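Local coordinates for putative branched chain amino acid ABC transporter, periplasmic amino acid-binding protein (Brucella ovis, PDB 4XFK), which probably serves as the periplasmic amino-acid-binding component of an ABC transport system for branched-chain amino acids, at residues Phe306-Lys311 with Glu330-Lys335; Ala299-Gln304 with Thr336-Tyr341. The protein carries 1 engineered substitution. All coordinates share one frame; numbering follows the deposited sequence.

Interaction 1: residues Phe306-Lys311 with Glu330-Lys335; sequences FGEALK and ENASVK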
loop_
_atom_site.group_PDB
_atom_site.type_symbol
_atom_site.label_atom_id
_atom_site.label_comp_id
_atom_site.label_asym_id
_atom_site.label_seq_id
_atom_site.Cartn_x
_atom_site.Cartn_y
_atom_site.Cartn_z
ATOM N N PHE A 306 -2.090 0.034 -14.954
ATOM C CA PHE A 306 -2.814 1.153 -15.537
ATOM C C PHE A 306 -2.280 1.494 -16.928
ATOM O O PHE A 306 -3.053 1.691 -17.864
ATOM C CB PHE A 306 -2.725 2.361 -14.599
ATOM C CG PHE A 306 -3.337 3.611 -15.156
ATOM C CD1 PHE A 306 -4.705 3.701 -15.392
ATOM C CD2 PHE A 306 -2.540 4.705 -15.454
ATOM C CE1 PHE A 306 -5.258 4.859 -15.912
ATOM C CE2 PHE A 306 -3.093 5.861 -15.960
ATOM C CZ PHE A 306 -4.448 5.935 -16.190
ATOM N N GLY A 307 -0.960 1.539 -17.076
ATOM C CA GLY A 307 -0.364 1.824 -18.369
ATOM C C GLY A 307 -0.709 0.775 -19.408
ATOM O O GLY A 307 -0.915 1.081 -20.587
ATOM N N GLU A 308 -0.782 -0.477 -18.974
ATOM C CA GLU A 308 -1.175 -1.554 -19.864
ATOM C C GLU A 308 -2.626 -1.368 -20.312
ATOM O O GLU A 308 -2.942 -1.541 -21.488
ATOM C CB GLU A 308 -0.962 -2.907 -19.187
ATOM C CG GLU A 308 -1.561 -4.093 -19.928
ATOM C CD GLU A 308 -0.838 -4.437 -21.213
ATOM O OE1 GLU A 308 0.267 -3.900 -21.458
ATOM O OE2 GLU A 308 -1.391 -5.253 -21.987
ATOM N N ALA A 309 -3.499 -0.998 -19.377
ATOM C CA ALA A 309 -4.885 -0.678 -19.706
ATOM C C ALA A 309 -4.969 0.421 -20.764
ATOM O O ALA A 309 -5.736 0.313 -21.721
ATOM C CB ALA A 309 -5.633 -0.253 -18.461
ATOM N N LEU A 310 -4.173 1.472 -20.604
ATOM C CA LEU A 310 -4.199 2.579 -21.551
ATOM C C LEU A 310 -3.837 2.114 -22.960
ATOM O O LEU A 310 -4.415 2.590 -23.938
ATOM C CB LEU A 310 -3.256 3.699 -21.108
ATOM C CG LEU A 310 -3.662 4.520 -19.881
ATOM C CD1 LEU A 310 -2.630 5.620 -19.607
ATOM C CD2 LEU A 310 -5.065 5.109 -20.034
ATOM N N LYS A 311 -2.900 1.174 -23.057
ATOM C CA LYS A 311 -2.502 0.634 -24.356
ATOM C C LYS A 311 -3.650 -0.110 -25.028
ATOM O O LYS A 311 -3.664 -0.258 -26.252
ATOM C CB LYS A 311 -1.318 -0.326 -24.211
ATOM C CG LYS A 311 -0.034 0.315 -23.732
ATOM C CD LYS A 311 1.078 -0.717 -23.615
ATOM C CE LYS A 311 2.325 -0.091 -23.033
ATOM N NZ LYS A 311 3.424 -1.087 -22.922
ATOM N N GLU A 330 -9.853 -3.539 -15.794
ATOM C CA GLU A 330 -10.416 -4.843 -15.443
ATOM C C GLU A 330 -9.853 -5.965 -16.303
ATOM O O GLU A 330 -9.639 -7.081 -15.817
ATOM C CB GLU A 330 -11.937 -4.836 -15.587
ATOM C CG GLU A 330 -12.665 -3.990 -14.563
ATOM C CD GLU A 330 -14.170 -4.154 -14.645
ATOM O OE1 GLU A 330 -14.686 -4.467 -15.739
ATOM O OE2 GLU A 330 -14.843 -3.996 -13.610
ATOM N N ASN A 331 -9.646 -5.671 -17.586
ATOM C CA ASN A 331 -9.244 -6.682 -18.557
ATOM C C ASN A 331 -7.733 -6.847 -18.688
ATOM O O ASN A 331 -7.268 -7.756 -19.371
ATOM C CB ASN A 331 -9.803 -6.339 -19.940
ATOM C CG ASN A 331 -11.314 -6.268 -19.973
ATOM O OD1 ASN A 331 -11.993 -6.887 -19.167
ATOM N ND2 ASN A 331 -11.847 -5.519 -20.934
ATOM N N ALA A 332 -6.971 -5.967 -18.052
ATOM C CA ALA A 332 -5.531 -5.904 -18.279
ATOM C C ALA A 332 -4.734 -6.843 -17.387
ATOM O O ALA A 332 -5.121 -7.135 -16.255
ATOM C CB ALA A 332 -5.037 -4.478 -18.083
ATOM N N SER A 333 -3.602 -7.298 -17.905
ATOM C CA SER A 333 -2.627 -8.004 -17.087
ATOM C C SER A 333 -1.246 -7.586 -17.554
ATOM O O SER A 333 -1.033 -7.324 -18.741
ATOM C CB SER A 333 -2.793 -9.522 -17.190
ATOM O OG SER A 333 -2.501 -9.957 -18.502
ATOM N N VAL A 334 -0.312 -7.500 -16.615
ATOM C CA VAL A 334 1.037 -7.066 -16.952
ATOM C C VAL A 334 2.067 -7.854 -16.157
ATOM O O VAL A 334 1.820 -8.228 -15.007
ATOM C CB VAL A 334 1.191 -5.528 -16.761
ATOM C CG1 VAL A 334 1.169 -5.141 -15.281
ATOM C CG2 VAL A 334 2.438 -5.010 -17.451
ATOM N N LYS A 335 3.198 -8.145 -16.785
ATOM C CA LYS A 335 4.324 -8.756 -16.093
ATOM C C LYS A 335 5.147 -7.645 -15.453
ATOM O O LYS A 335 5.799 -6.868 -16.137
ATOM C CB LYS A 335 5.190 -9.568 -17.067
HETATM O O HOH W 1 -3.388 -6.820 -20.906
#
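Glu308 and Ala309, one turn from the end of helix 296-312, lie against Ala332, Ser333 and Val334, where the chain leaves helix 322-331 and enters strand 333-336. The contact is thus a helix laid over a helix-to-strand junction, in a fold of the periplasmic binding protein family. The backbones come close at two alanines: the CA atoms of Ala309 and Ala332 are 5.5 Å apart and their CB methyls 4.3 Å apart. Small residues suit this spot, because Ala309 also touches Ala328 and Ile329 of helix 322-331, while Ala332 also touches Leu305, a turn back on its partner helix.

Glu308 carries much of the remainder. Its CB meets CB of Val334 at 4.2 Å; Val334, whose CB is directed toward the helix, also touches Leu305. CG of Glu308, held anti to the backbone N (chi1 170°), lies 4.0 Å from CB of Ala332 and 3.5 Å from the carbonyl O of Ser333. At CG the chain bends (chi2 70°), and the carboxylate carbon CD stays beside that same carbonyl. Glutamate fits here by having two parts: its methylenes pack on alanine and valine, and its carboxylate can stay hydrated at a partly exposed place. No direct hydrogen bond joins the segments; a water does so instead. OE2 also accepts a weak hydrogen bond from ND2 of Asn312, which may help to steady the carboxylate.

Ser333, at the exposed side, directs CB away from the helix, leaving its backbone to make the connection. One water donates to OE2 of Glu308 at 2.8 Å and accepts from the backbone N of Ser333 at 3.0 Å.

Interaction 2: residues Ala299-Gln304 with Thr336-Tyr341; sequences AVFGLQ and TPMGDY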
loop_
_atom_site.group_PDB
_atom_site.type_symbol
_atom_site.label_atom_id
_atom_site.label_comp_id
_atom_site.label_asym_id
_atom_site.label_seq_id
_atom_site.Cartn_x
_atom_site.Cartn_y
_atom_site.Cartn_z
ATOM N N ALA A 299 2.609 1.227 -5.822
ATOM C CA ALA A 299 2.294 2.389 -6.643
ATOM C C ALA A 299 2.855 2.221 -8.049
ATOM O O ALA A 299 2.153 2.461 -9.040
ATOM C CB ALA A 299 2.798 3.660 -5.998
ATOM N N VAL A 300 4.100 1.769 -8.153
ATOM C CA VAL A 300 4.701 1.542 -9.464
ATOM C C VAL A 300 3.991 0.418 -10.224
ATOM O O VAL A 300 3.616 0.578 -11.393
ATOM C CB VAL A 300 6.207 1.215 -9.357
ATOM C CG1 VAL A 300 6.750 0.777 -10.716
ATOM C CG2 VAL A 300 6.982 2.403 -8.787
ATOM N N PHE A 301 3.792 -0.719 -9.567
ATOM C CA PHE A 301 3.221 -1.875 -10.252
ATOM C C PHE A 301 1.766 -1.594 -10.651
ATOM O O PHE A 301 1.309 -1.988 -11.728
ATOM C CB PHE A 301 3.317 -3.147 -9.397
ATOM C CG PHE A 301 4.727 -3.543 -8.999
ATOM C CD1 PHE A 301 5.837 -3.040 -9.659
ATOM C CD2 PHE A 301 4.933 -4.418 -7.937
ATOM C CE1 PHE A 301 7.127 -3.403 -9.270
ATOM C CE2 PHE A 301 6.220 -4.794 -7.555
ATOM C CZ PHE A 301 7.312 -4.278 -8.214
ATOM N N GLY A 302 1.045 -0.890 -9.789
ATOM C CA GLY A 302 -0.309 -0.500 -10.108
ATOM C C GLY A 302 -0.351 0.392 -11.325
ATOM O O GLY A 302 -1.201 0.221 -12.203
ATOM N N LEU A 303 0.571 1.346 -11.389
ATOM C CA LEU A 303 0.615 2.237 -12.543
ATOM C C LEU A 303 1.127 1.528 -13.793
ATOM O O LEU A 303 0.797 1.935 -14.900
ATOM C CB LEU A 303 1.406 3.505 -12.238
ATOM C CG LEU A 303 0.730 4.456 -11.249
ATOM C CD1 LEU A 303 1.681 5.583 -10.839
ATOM C CD2 LEU A 303 -0.545 5.035 -11.842
ATOM N N GLN A 304 1.890 0.446 -13.627
ATOM C CA GLN A 304 2.223 -0.409 -14.766
ATOM C C GLN A 304 0.982 -1.112 -15.310
ATOM O O GLN A 304 0.799 -1.195 -16.524
ATOM C CB GLN A 304 3.318 -1.421 -14.417
ATOM C CG GLN A 304 4.664 -0.763 -14.190
ATOM C CD GLN A 304 5.795 -1.749 -13.967
ATOM O OE1 GLN A 304 5.579 -2.958 -13.924
ATOM N NE2 GLN A 304 7.014 -1.231 -13.823
ATOM N N THR A 336 5.093 -7.558 -14.132
ATOM C CA THR A 336 5.875 -6.574 -13.401
ATOM C C THR A 336 7.206 -7.199 -13.002
ATOM O O THR A 336 7.427 -8.384 -13.232
ATOM C CB THR A 336 5.143 -6.138 -12.125
ATOM O OG1 THR A 336 5.213 -7.190 -11.148
ATOM C CG2 THR A 336 3.707 -5.756 -12.436
ATOM N N PRO A 337 8.093 -6.418 -12.372
ATOM C CA PRO A 337 9.349 -7.013 -11.900
ATOM C C PRO A 337 9.165 -8.112 -10.858
ATOM O O PRO A 337 10.131 -8.824 -10.576
ATOM C CB PRO A 337 10.083 -5.817 -11.296
ATOM C CG PRO A 337 9.588 -4.650 -12.101
ATOM C CD PRO A 337 8.148 -4.942 -12.366
ATOM N N MET A 338 7.953 -8.256 -10.321
ATOM C CA MET A 338 7.662 -9.295 -9.333
ATOM C C MET A 338 6.807 -10.423 -9.878
ATOM O O MET A 338 6.532 -11.389 -9.169
ATOM C CB MET A 338 6.942 -8.700 -8.125
ATOM C CG MET A 338 7.871 -8.159 -7.072
ATOM S SD MET A 338 8.969 -9.421 -6.383
ATOM C CE MET A 338 7.842 -10.742 -5.997
ATOM N N GLY A 339 6.352 -10.289 -11.115
ATOM C CA GLY A 339 5.501 -11.299 -11.712
ATOM C C GLY A 339 4.178 -10.728 -12.169
ATOM O O GLY A 339 4.046 -9.522 -12.406
ATOM N N ASP A 340 3.180 -11.593 -12.263
ATOM C CA ASP A 340 1.909 -11.195 -12.841
ATOM C C ASP A 340 1.095 -10.289 -11.942
ATOM O O ASP A 340 1.021 -10.480 -10.729
ATOM C CB ASP A 340 1.088 -12.422 -13.233
ATOM C CG ASP A 340 1.671 -13.145 -14.427
ATOM O OD1 ASP A 340 2.260 -12.471 -15.304
ATOM O OD2 ASP A 340 1.544 -14.384 -14.484
ATOM N N TYR A 341 0.496 -9.290 -12.574
ATOM C CA TYR A 341 -0.367 -8.370 -11.903
ATOM C C TYR A 341 -1.655 -8.241 -12.732
ATOM O O TYR A 341 -1.592 -8.054 -13.953
ATOM C CB TYR A 341 0.403 -7.071 -11.835
ATOM C CG TYR A 341 -0.140 -6.070 -10.898
ATOM C CD1 TYR A 341 -1.231 -5.311 -11.260
ATOM C CD2 TYR A 341 0.448 -5.847 -9.664
ATOM C CE1 TYR A 341 -1.741 -4.377 -10.428
ATOM C CE2 TYR A 341 -0.066 -4.909 -8.808
ATOM C CZ TYR A 341 -1.161 -4.175 -9.208
ATOM O OH TYR A 341 -1.712 -3.227 -8.407
#
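A tight beta hairpin, strands 333-336 and 339-343 joined through Pro337 and Met338, packs against the ring of Phe301 on helix 296-312. The beta-branched CB of Thr336 lies over one face of that ring, 4.3 Å from its centroid and 21° off the normal, a CH-pi contact. Farther out, CE1 of Phe301 touches CD of Pro337 at 3.6 Å, and on the other side of the ring's tip CE2 of Phe301 meets CG of Met338 at 3.8 Å. The large flat ring offers surface to all three residues; Phe280 of helix 274-288 meets it as well.

The turn from Thr336 to Gly339 is type I. Proline, with its fixed phi, suits the second position, and glycine suits the fourth, because at its phi and psi of 123° and -156° a CB would be jammed against the carbonyl O of Met338. Thr336 OG1 accepts from the backbone N of Met338 at 3.1 Å, forming an ST turn, and donates to the carbonyl O of Gly339 at 2.9 Å. That O also accepts from the backbone N of Thr336, the two donors arriving from opposite faces of its plane.

Gln304, extended beyond CG, reaches tip to tip with Pro337, OE1 of Gln304 standing 3.6 Å from CD of Pro337. At the other end of the contact, in the conformer described, one face of the Tyr341 ring lies against the carbonyl O of Phe301. CA of Gly302 lies 3.5 Å from OH of Tyr341, whose hydroxyl is hydrogen-bonded to the carbonyl O of Phe134.

Overall arrangement
Both contacts set helix 296-312 against one beta hairpin: interaction 1 uses the later part of the helix and the start of strand 333-336, interaction 2 the earlier part and the turn with strand 339-343. Their centres lie about 10 Å apart, and interaction 1 is nested along the chain within the loop that interaction 2 closes. They meet directly where Val334 O probably accepts a hydrogen bond from Tyr341 N at 3.0 Å, and where Val334 CG1 packs 4.0 Å from Gln304 C. Neither is a metal site: the side chains of Ser333 and Tyr341 each remain about 12 Å from a bound sodium ion.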